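Local coordinates for ancylostoma secreted protein 1 (Necator americanus, PDB 3NT8) that is probably associated with the transition to parasitism by infective hookworm larvae, and is built from two CAP domains joined in one chain, at residues Gln81-Asp84 with Ala85-Ser88; Tyr112-Pro115 with Ser116-Ile119; Thr311-Leu314 with Lys315-Lys318. One frame throughout, in Å; residues are numbered along the deposited sequence.

Contacts 1 and 2 lie in the first CAP domain and contact 3 in the second, and they follow that order along the chain. Contact 1 ends helix 76-85. Contact 2 is the end of the loop that runs from strand 100-107 into helix 119-127, and both pack on the sheet that contains strands 159-167 and 170-177. Their centres are about 17 Å apart. Contact 3, the loop between strand 305-311 and helix 318-330, holds the same place in the second domain as contact 2 does in the first. Its centre is about 20 Å from that of contact 1 and about 33 Å from that of contact 2. Contact 3 also touches Gln97 and Val180, so it is part of where the two domains meet.

Contact 1 (Gln81-Asp84 with Ala85-Ser88); sequences QLQD and AIQS
Leu82 and Ile86, one turn apart where helix 76-85 runs out, form the buried, close-packed side of this contact in the first CAP domain, an alpha-beta-alpha sandwich whose sheet the helix packs against. CD1 of Leu82 comes within 4.1 Å of CG2 of Ile86, and the two side chains meet at a slant. Leu82 also presses on Ser174 and Ile176 of strand 170-177 and on Ile96. The closer approach is to the backbone: with chi1 at 65°, Ile86 holds CG1 between its backbone N and carbonyl carbon, which brings CG1 to 3.4 Å from the carbonyl O of Leu82. That oxygen is also an acceptor. Ala85 N bonds to Leu82 O at 3.1 Å, spanning three residues as in a 3-10 turn, while the bond from Ala85 N to Gln81 O and those of Ile86 N to the carbonyls of Leu82 and Gln83 are all weak, so alpha-helical bonding is giving way.

Gln83 is buried too, and its amide is held from outside: OE1 accepts from Asn29 ND2 and NE2 donates to Tyr164 O. The exposed side belongs to Asp84, whose OD1 meets Gln80 NE2 back along the helix, and to Gln87, whose chain folds back at chi2 (-71°) and whose OE1 bonds to Lys165 NZ. The two glutamine amide planes stand 75° apart. Gln83 NE2 and Gln87 NE2 lie 3.4 Å from each other without a bond, each donating to a different oxygen. Gln87 NE2 donates almost straight to Gln83 O at 3.1 Å, with the oxygen lying in the amide plane of Gln87 and the donor standing above the carbonyl plane of Gln83.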
loop_
_atom_site.group_PDB
_atom_site.type_symbol
_atom_site.label_atom_id
_atom_site.label_comp_id
_atom_site.label_asym_id
_atom_site.label_seq_id
_atom_site.Cartn_x
_atom_site.Cartn_y
_atom_site.Cartn_z
ATOM N N GLN A 81 -0.455 9.499 21.392
ATOM C CA GLN A 81 -0.531 10.597 20.457
ATOM C C GLN A 81 -1.973 10.957 20.100
ATOM O O GLN A 81 -2.316 12.113 20.065
ATOM C CB GLN A 81 0.311 10.304 19.199
ATOM C CG GLN A 81 0.533 11.540 18.381
ATOM C CD GLN A 81 1.628 11.399 17.329
ATOM O OE1 GLN A 81 2.236 10.318 17.158
ATOM N NE2 GLN A 81 1.894 12.504 16.626
ATOM N N LEU A 82 -2.800 9.950 19.856
ATOM C CA LEU A 82 -4.174 10.173 19.526
ATOM C C LEU A 82 -4.929 10.789 20.734
ATOM O O LEU A 82 -5.790 11.681 20.567
ATOM C CB LEU A 82 -4.821 8.865 19.081
ATOM C CG LEU A 82 -6.325 8.860 18.904
ATOM C CD1 LEU A 82 -6.640 9.817 17.808
ATOM C CD2 LEU A 82 -6.818 7.494 18.536
ATOM N N GLN A 83 -4.585 10.314 21.927
ATOM C CA GLN A 83 -5.221 10.839 23.130
ATOM C C GLN A 83 -4.954 12.350 23.290
ATOM O O GLN A 83 -5.861 13.100 23.656
ATOM C CB GLN A 83 -4.786 10.054 24.361
ATOM C CG GLN A 83 -5.416 10.584 25.650
ATOM C CD GLN A 83 -6.775 9.975 25.886
ATOM O OE1 GLN A 83 -6.844 8.830 26.229
ATOM N NE2 GLN A 83 -7.841 10.734 25.694
ATOM N N ASP A 84 -3.720 12.766 23.015
ATOM C CA ASP A 84 -3.306 14.169 23.098
ATOM C C ASP A 84 -4.039 15.049 22.086
ATOM O O ASP A 84 -4.184 16.249 22.287
ATOM C CB ASP A 84 -1.783 14.309 22.918
ATOM C CG ASP A 84 -1.021 13.710 24.048
ATOM O OD1 ASP A 84 -1.535 13.716 25.183
ATOM O OD2 ASP A 84 0.114 13.242 23.825
ATOM N N ALA A 85 -4.549 14.439 21.017
ATOM C CA ALA A 85 -5.114 15.216 19.923
ATOM C C ALA A 85 -6.591 15.459 20.058
ATOM O O ALA A 85 -7.144 16.349 19.410
ATOM C CB ALA A 85 -4.787 14.597 18.593
ATOM N N ILE A 86 -7.229 14.671 20.914
ATOM C CA ILE A 86 -8.672 14.734 21.066
ATOM C C ILE A 86 -9.113 15.368 22.396
ATOM O O ILE A 86 -10.264 15.213 22.810
ATOM C CB ILE A 86 -9.340 13.326 20.829
ATOM C CG1 ILE A 86 -8.900 12.298 21.904
ATOM C CG2 ILE A 86 -8.935 12.787 19.448
ATOM C CD1 ILE A 86 -9.744 11.031 21.928
ATOM N N GLN A 87 -8.218 16.083 23.065
ATOM C CA GLN A 87 -8.561 16.577 24.412
ATOM C C GLN A 87 -9.761 17.553 24.408
ATOM O O GLN A 87 -10.531 17.634 25.375
ATOM C CB GLN A 87 -7.336 17.162 25.134
ATOM C CG GLN A 87 -6.280 16.121 25.589
ATOM C CD GLN A 87 -6.728 15.233 26.769
ATOM O OE1 GLN A 87 -6.975 15.721 27.894
ATOM N NE2 GLN A 87 -6.801 13.905 26.512
ATOM N N SER A 88 -9.947 18.253 23.294
ATOM C CA SER A 88 -11.038 19.215 23.179
ATOM C C SER A 88 -12.199 18.704 22.300
ATOM O O SER A 88 -13.054 19.500 21.867
ATOM C CB SER A 88 -10.484 20.490 22.570
ATOM O OG SER A 88 -9.770 20.148 21.384
#

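Contact 2 (Tyr112-Pro115 with Ser116-Ile119); sequences YPDP and SVKI
Asp114 and Val117 close a short 3-10 turn that leads into helix 119-127 of the first CAP domain. The backbone bonds come first: Val117 N donates to Asp114 O at 3.2 Å, nearly straight at 171°, and Lys118 N donates to Pro115 O at 3.1 Å. A third three-residue step, Ile119 N to Ser116 O, carries the spiral on to the helix.

Among side chains, OG of Ser116 donates to OD1 of Asp114 at 2.8 Å, arriving from above the carboxylate plane. With chi1 at 58°, OG stands between the backbone N and carbonyl carbon of Ser116, facing back to Asp114.

Apolar packing is mostly directed at the sheet. Pro115 and Tyr112 both lie on Val166 and Leu171, and Lys118 joins them on Leu171. The lysine chain bends at chi2, its CE comes to 4.4 Å from CE1 of Tyr112, and its ammonium makes a cation-pi contact with Trp106.

The Val117 methyls make van der Waals contacts with oxygens of Asp114. CG2 of Val117 sits 3.2 Å from the backbone O of Asp114, while its CG1 lies 3.8 Å from OD2 of Asp114.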
loop_
_atom_site.group_PDB
_atom_site.type_symbol
_atom_site.label_atom_id
_atom_site.label_comp_id
_atom_site.label_asym_id
_atom_site.label_seq_id
_atom_site.Cartn_x
_atom_site.Cartn_y
_atom_site.Cartn_z
ATOM N N TYR A 112 -21.522 11.868 30.159
ATOM C CA TYR A 112 -20.996 10.517 29.928
ATOM C C TYR A 112 -20.251 10.035 31.181
ATOM O O TYR A 112 -19.000 10.116 31.259
ATOM C CB TYR A 112 -20.112 10.497 28.661
ATOM C CG TYR A 112 -20.900 10.740 27.367
ATOM C CD1 TYR A 112 -21.738 9.765 26.860
ATOM C CD2 TYR A 112 -20.781 11.940 26.657
ATOM C CE1 TYR A 112 -22.443 9.947 25.709
ATOM C CE2 TYR A 112 -21.467 12.128 25.468
ATOM C CZ TYR A 112 -22.320 11.126 25.018
ATOM O OH TYR A 112 -23.060 11.262 23.886
ATOM N N PRO A 113 -21.032 9.620 32.214
ATOM C CA PRO A 113 -20.399 9.151 33.428
ATOM C C PRO A 113 -19.718 7.769 33.217
ATOM O O PRO A 113 -18.859 7.405 34.001
ATOM C CB PRO A 113 -21.570 9.071 34.420
ATOM C CG PRO A 113 -22.782 8.765 33.504
ATOM C CD PRO A 113 -22.508 9.600 32.296
ATOM N N ASP A 114 -20.096 7.028 32.173
ATOM C CA ASP A 114 -19.424 5.769 31.852
ATOM C C ASP A 114 -19.131 5.644 30.349
ATOM O O ASP A 114 -19.832 4.915 29.611
ATOM C CB ASP A 114 -20.235 4.594 32.344
ATOM C CG ASP A 114 -19.436 3.328 32.395
ATOM O OD1 ASP A 114 -18.216 3.406 32.143
ATOM O OD2 ASP A 114 -20.013 2.276 32.698
ATOM N N PRO A 115 -18.121 6.377 29.875
ATOM C CA PRO A 115 -17.831 6.390 28.435
ATOM C C PRO A 115 -17.442 5.024 27.813
ATOM O O PRO A 115 -17.541 4.859 26.605
ATOM C CB PRO A 115 -16.660 7.390 28.318
ATOM C CG PRO A 115 -16.054 7.397 29.643
ATOM C CD PRO A 115 -17.141 7.165 30.641
ATOM N N SER A 116 -17.006 4.050 28.604
ATOM C CA SER A 116 -16.650 2.755 28.074
ATOM C C SER A 116 -17.839 2.061 27.349
ATOM O O SER A 116 -17.649 1.218 26.450
ATOM C CB SER A 116 -16.027 1.916 29.190
ATOM O OG SER A 116 -16.946 1.781 30.280
ATOM N N VAL A 117 -19.073 2.455 27.674
ATOM C CA VAL A 117 -20.235 1.763 27.055
ATOM C C VAL A 117 -20.490 2.185 25.624
ATOM O O VAL A 117 -21.292 1.561 24.902
ATOM C CB VAL A 117 -21.522 1.821 27.908
ATOM C CG1 VAL A 117 -21.224 1.191 29.303
ATOM C CG2 VAL A 117 -22.040 3.269 28.022
ATOM N N LYS A 118 -19.768 3.224 25.217
ATOM C CA LYS A 118 -19.842 3.686 23.852
ATOM C C LYS A 118 -18.771 3.067 22.963
ATOM O O LYS A 118 -18.701 3.388 21.753
ATOM C CB LYS A 118 -19.769 5.212 23.818
ATOM C CG LYS A 118 -21.052 5.880 24.218
ATOM C CD LYS A 118 -22.122 5.801 23.112
ATOM C CE LYS A 118 -23.447 6.242 23.626
ATOM N NZ LYS A 118 -24.454 6.176 22.539
ATOM N N ILE A 119 -17.936 2.185 23.520
ATOM C CA ILE A 119 -16.897 1.584 22.696
ATOM C C ILE A 119 -17.495 0.623 21.648
ATOM O O ILE A 119 -17.094 0.640 20.499
ATOM C CB ILE A 119 -15.786 0.862 23.501
ATOM C CG1 ILE A 119 -14.954 1.843 24.341
ATOM C CG2 ILE A 119 -14.848 0.082 22.501
ATOM C CD1 ILE A 119 -14.001 1.079 25.308
#

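Contact 3 (Thr311-Leu314 with Lys315-Lys318); sequences TSVL and KFDK
Between Val313 and Phe316 the chain reverses in a distorted type II-like turn, with Lys315 in the left-handed region (phi 54°, psi 38°), on the loop that joins strand 305-311 to helix 318-330 in the second CAP domain. No backbone hydrogen bond closes it. Instead the Thr381 hydroxyl bridges its mouth, meeting both Val313 O and Phe316 N, while the backbone of Thr381 pairs with Thr311 at the end of the strand.

Val313 and Phe316 carry the packing. With CG trans to the backbone N (chi1 -167°), the Phe316 ring comes to lie beside CG1 of Val313, and the two side chains run at a slant to each other. Thr311 adds a lighter touch from the strand: its CG2 is 4.3 Å from CB of Phe316. The ring also rests on Ala321 and Gln324 of the following helix, whose N-cap is Asp317, so it wedges strand end, turn and helix together.

Loop residues of the first CAP domain meet the turn at two places, Val180 at the Val313 and Phe316 cluster and Gln97 at Leu314 and Lys315, which makes this turn part of the meeting of the two domains. Lys315 itself stretches away from the bend in an extended chain.

At the middle of the cluster, CG1 of Val313 lies 4.0 Å from CB of Phe316 and, coming at the ring obliquely, 3.6 Å from CD1 of Phe316.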
loop_
_atom_site.group_PDB
_atom_site.type_symbol
_atom_site.label_atom_id
_atom_site.label_comp_id
_atom_site.label_asym_id
_atom_site.label_seq_id
_atom_site.Cartn_x
_atom_site.Cartn_y
_atom_site.Cartn_z
ATOM N N THR A 311 1.562 10.808 -0.804
ATOM C CA THR A 311 0.382 10.490 -0.007
ATOM C C THR A 311 0.281 11.467 1.153
ATOM O O THR A 311 1.292 11.758 1.784
ATOM C CB THR A 311 0.425 9.028 0.534
ATOM O OG1 THR A 311 -0.688 8.785 1.422
ATOM C CG2 THR A 311 1.670 8.796 1.279
ATOM N N SER A 312 -0.957 11.889 1.429
ATOM C CA SER A 312 -1.311 12.802 2.498
ATOM C C SER A 312 -0.774 12.356 3.835
ATOM O O SER A 312 -0.428 13.200 4.651
ATOM C CB SER A 312 -2.826 12.937 2.588
ATOM O OG SER A 312 -3.407 13.255 1.314
ATOM N N VAL A 313 -0.668 11.043 4.058
ATOM C CA VAL A 313 -0.064 10.470 5.310
ATOM C C VAL A 313 1.386 10.875 5.526
ATOM O O VAL A 313 2.222 10.559 4.687
ATOM C CB VAL A 313 -0.101 8.904 5.369
ATOM C CG1 VAL A 313 0.399 8.407 6.682
ATOM C CG2 VAL A 313 -1.493 8.378 5.098
ATOM N N LEU A 314 1.698 11.501 6.655
ATOM C CA LEU A 314 3.038 12.018 6.885
ATOM C C LEU A 314 3.915 10.980 7.475
ATOM O O LEU A 314 3.454 10.143 8.214
ATOM C CB LEU A 314 3.047 13.257 7.775
ATOM C CG LEU A 314 2.617 14.572 7.142
ATOM C CD1 LEU A 314 1.118 14.700 7.125
ATOM C CD2 LEU A 314 3.235 15.695 7.980
ATOM N N LYS A 315 5.184 11.007 7.104
ATOM C CA LYS A 315 6.172 10.046 7.610
ATOM C C LYS A 315 5.748 8.575 7.404
ATOM O O LYS A 315 6.042 7.673 8.227
ATOM C CB LYS A 315 6.572 10.370 9.073
ATOM C CG LYS A 315 7.259 11.750 9.249
ATOM C CD LYS A 315 8.050 11.798 10.540
ATOM C CE LYS A 315 8.803 13.131 10.730
ATOM N NZ LYS A 315 9.193 13.366 12.185
ATOM N N PHE A 316 5.114 8.323 6.251
ATOM C CA PHE A 316 4.554 6.991 5.952
ATOM C C PHE A 316 5.644 5.961 5.814
ATOM O O PHE A 316 6.665 6.211 5.181
ATOM C CB PHE A 316 3.651 7.031 4.717
ATOM C CG PHE A 316 2.826 5.813 4.533
ATOM C CD1 PHE A 316 1.958 5.374 5.524
ATOM C CD2 PHE A 316 2.874 5.109 3.327
ATOM C CE1 PHE A 316 1.158 4.233 5.301
ATOM C CE2 PHE A 316 2.094 3.967 3.111
ATOM C CZ PHE A 316 1.228 3.533 4.098
ATOM N N ASP A 317 5.462 4.807 6.435
ATOM C CA ASP A 317 6.486 3.783 6.376
ATOM C C ASP A 317 7.082 3.682 4.945
ATOM O O ASP A 317 6.349 3.524 3.987
ATOM C CB ASP A 317 5.885 2.436 6.756
ATOM C CG ASP A 317 6.908 1.352 6.801
ATOM O OD1 ASP A 317 7.423 1.060 7.896
ATOM O OD2 ASP A 317 7.240 0.800 5.741
ATOM N N LYS A 318 8.407 3.731 4.834
ATOM C CA LYS A 318 9.047 3.821 3.549
ATOM C C LYS A 318 8.768 2.576 2.667
ATOM O O LYS A 318 8.576 2.731 1.456
ATOM C CB LYS A 318 10.542 4.086 3.708
ATOM C CG LYS A 318 10.970 5.539 4.132
ATOM C CD LYS A 318 12.529 5.613 4.096
ATOM C CE LYS A 318 13.174 6.754 4.846
ATOM N NZ LYS A 318 12.928 7.999 4.161
#